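Local structure of sulfite reductase [ferredoxin] (Mycobacterium tuberculosis, 1ZJ8) at residues A554-V557 and I558-E562. The protein catalyses the six-electron reduction of sulfite to sulfide with ferredoxin as electron donor, using siroheme and a [4Fe-4S] cluster. Numbering follows the deposited sequence.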
ATOM      1  N   ALA A 554      13.355  16.927  -6.687  1.00 56.81           N
ATOM      2  CA  ALA A 554      12.044  17.395  -7.180  1.00 56.88           C
ATOM      3  C   ALA A 554      12.042  18.877  -7.585  1.00 56.93           C
ATOM      4  O   ALA A 554      11.239  19.302  -8.419  1.00 57.00           O
ATOM      5  CB  ALA A 554      10.956  17.136  -6.147  1.00 56.55           C
ATOM      6  N   GLN A 555      12.944  19.661  -7.002  1.00 57.22           N
ATOM      7  CA  GLN A 555      13.119  21.059  -7.390  1.00 57.53           C
ATOM      8  C   GLN A 555      13.957  21.245  -8.658  1.00 57.63           C
ATOM      9  O   GLN A 555      13.603  22.047  -9.508  1.00 57.40           O
ATOM     10  CB  GLN A 555      13.713  21.860  -6.239  1.00 57.57           C
ATOM     11  CG  GLN A 555      12.698  22.111  -5.143  1.00 58.00           C
ATOM     12  CD  GLN A 555      13.309  22.724  -3.911  1.00 58.13           C
ATOM     13  OE1 GLN A 555      14.374  23.359  -3.969  1.00 58.48           O
ATOM     14  NE2 GLN A 555      12.646  22.530  -2.774  1.00 58.94           N
ATOM     15  N   TRP A 556      15.059  20.515  -8.790  1.00 57.93           N
ATOM     16  CA  TRP A 556      15.901  20.598  -9.986  1.00 58.41           C
ATOM     17  C   TRP A 556      15.137  20.182 -11.266  1.00 58.81           C
ATOM     18  O   TRP A 556      15.434  20.634 -12.375  1.00 58.97           O
ATOM     19  CB  TRP A 556      17.155  19.742  -9.774  1.00 58.32           C
ATOM     20  CG  TRP A 556      17.998  19.667 -10.962  1.00 58.19           C
ATOM     21  CD1 TRP A 556      18.794  20.647 -11.455  1.00 58.14           C
ATOM     22  CD2 TRP A 556      18.112  18.557 -11.856  1.00 57.93           C
ATOM     23  NE1 TRP A 556      19.414  20.218 -12.605  1.00 58.66           N
ATOM     24  CE2 TRP A 556      19.012  18.936 -12.875  1.00 58.60           C
ATOM     25  CE3 TRP A 556      17.549  17.275 -11.891  1.00 58.14           C
ATOM     26  CZ2 TRP A 556      19.367  18.074 -13.927  1.00 58.39           C
ATOM     27  CZ3 TRP A 556      17.897  16.417 -12.934  1.00 58.29           C
ATOM     28  CH2 TRP A 556      18.797  16.824 -13.941  1.00 58.38           C
ATOM     29  N   VAL A 557      14.131  19.339 -11.082  1.00 59.60           N
ATOM     30  CA  VAL A 557      13.278  18.848 -12.150  1.00 60.37           C
ATOM     31  C   VAL A 557      12.364  19.959 -12.709  1.00 61.29           C
ATOM     32  O   VAL A 557      11.828  19.837 -13.817  1.00 61.28           O
ATOM     33  CB  VAL A 557      12.460  17.628 -11.604  1.00 60.02           C
ATOM     34  CG1 VAL A 557      11.380  17.184 -12.546  1.00 60.17           C
ATOM     35  CG2 VAL A 557      13.389  16.475 -11.324  1.00 59.93           C
ATOM     36  N   ILE A 558      12.202  21.054 -11.970  1.00 62.48           N
ATOM     37  CA  ILE A 558      11.468  22.197 -12.499  1.00 63.35           C
ATOM     38  C   ILE A 558      12.188  22.795 -13.721  1.00 63.96           C
ATOM     39  O   ILE A 558      11.542  23.100 -14.722  1.00 63.87           O
ATOM     40  CB  ILE A 558      11.189  23.293 -11.418  1.00 63.66           C
ATOM     41  CG1 ILE A 558      12.498  24.055 -11.036  1.00 64.31           C
ATOM     42  CG2 ILE A 558      10.386  22.665 -10.247  1.00 63.54           C
ATOM     43  CD1 ILE A 558      12.523  24.730  -9.607  1.00 63.87           C
ATOM     44  N   ARG A 559      13.516  22.904 -13.670  1.00 64.71           N
ATOM     45  CA  ARG A 559      14.223  23.806 -14.577  1.00 65.43           C
ATOM     46  C   ARG A 559      15.187  23.193 -15.602  1.00 66.09           C
ATOM     47  O   ARG A 559      15.315  23.724 -16.705  1.00 66.58           O
ATOM     48  CB  ARG A 559      14.951  24.871 -13.755  1.00 65.46           C
ATOM     49  CG  ARG A 559      15.938  24.329 -12.742  1.00 65.38           C
ATOM     50  CD  ARG A 559      17.077  25.295 -12.594  1.00 65.38           C
ATOM     51  NE  ARG A 559      18.188  24.739 -11.839  1.00 65.77           N
ATOM     52  CZ  ARG A 559      18.290  24.744 -10.511  1.00 65.80           C
ATOM     53  NH1 ARG A 559      17.322  25.268  -9.755  1.00 65.29           N
ATOM     54  NH2 ARG A 559      19.372  24.210  -9.943  1.00 65.01           N
ATOM     55  N   ALA A 560      15.876  22.110 -15.268  1.00 66.56           N
ATOM     56  CA  ALA A 560      16.869  21.580 -16.203  1.00 66.90           C
ATOM     57  C   ALA A 560      16.252  21.299 -17.583  1.00 67.16           C
ATOM     58  O   ALA A 560      15.059  21.022 -17.702  1.00 66.88           O
ATOM     59  CB  ALA A 560      17.525  20.339 -15.634  1.00 67.04           C
ATOM     60  N   GLU A 561      17.067  21.391 -18.623  1.00 67.48           N
ATOM     61  CA  GLU A 561      16.572  21.189 -19.979  1.00 67.87           C
ATOM     62  C   GLU A 561      16.023  19.769 -20.126  1.00 67.74           C
ATOM     63  O   GLU A 561      16.459  18.851 -19.441  1.00 67.87           O
ATOM     64  CB  GLU A 561      17.683  21.455 -20.991  1.00 68.13           C
ATOM     65  CG  GLU A 561      18.256  22.878 -20.930  1.00 68.68           C
ATOM     66  CD  GLU A 561      19.662  22.975 -21.517  1.00 69.18           C
ATOM     67  OE1 GLU A 561      20.472  22.031 -21.329  1.00 70.63           O
ATOM     68  OE2 GLU A 561      19.961  24.006 -22.165  1.00 70.70           O
ATOM     69  N   GLU A 562      15.056  19.600 -21.016  1.00 67.58           N
ATOM     70  CA  GLU A 562      14.442  18.294 -21.252  1.00 67.47           C
ATOM     71  C   GLU A 562      15.430  17.234 -21.724  1.00 67.10           C
ATOM     72  O   GLU A 562      15.159  16.047 -21.591  1.00 67.16           O
ATOM     73  CB  GLU A 562      13.320  18.427 -22.286  1.00 67.64           C
ATOM     74  CG  GLU A 562      12.034  17.701 -21.913  1.00 68.35           C
ATOM     75  CD  GLU A 562      10.818  18.607 -22.004  1.00 70.35           C
ATOM     76  OE1 GLU A 562      10.815  19.539 -22.847  1.00 71.85           O
ATOM     77  OE2 GLU A 562       9.861  18.400 -21.225  1.00 71.74           O
TER
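The carbonyl oxygen W556 O accepts two backbone N-H hydrogen bonds late in helix 553-559. A560 N gives the straighter one, at 3.3 Å to W556 O with an N-H...O angle of 178°, nearly in line with the carbonyl bond. R559 N, 3.2 Å from W556 O, comes from above the carbonyl plane. One bond spans four residues and the other three, so alpha and 3-10 spacing mix here, where the helix is weakly bonded.

The W556 side chain lies against this same turn. Its CG is anti to the backbone N (chi1 175°), which carries the indole along the helix end. The A560 methyl lies above the ring plane, offset toward the rim, with A560 CB 3.4 Å from W556 CZ2. The R559 guanidinium stands almost perpendicular to the indole, and its NH2 lies at the ring edge, 3.9 Å from W556 CD1. That NH2 also forms a salt bridge with E551, which probably helps to fix the arginine end beside the indole.

The contact lies away from the siroheme and cluster. W556 meets F543 of helix 532-545. V557 O accepts a hydrogen bond from R520, and E562 forms salt bridges with R520 and R523, tying the C-terminal segment to edge strand 520-528.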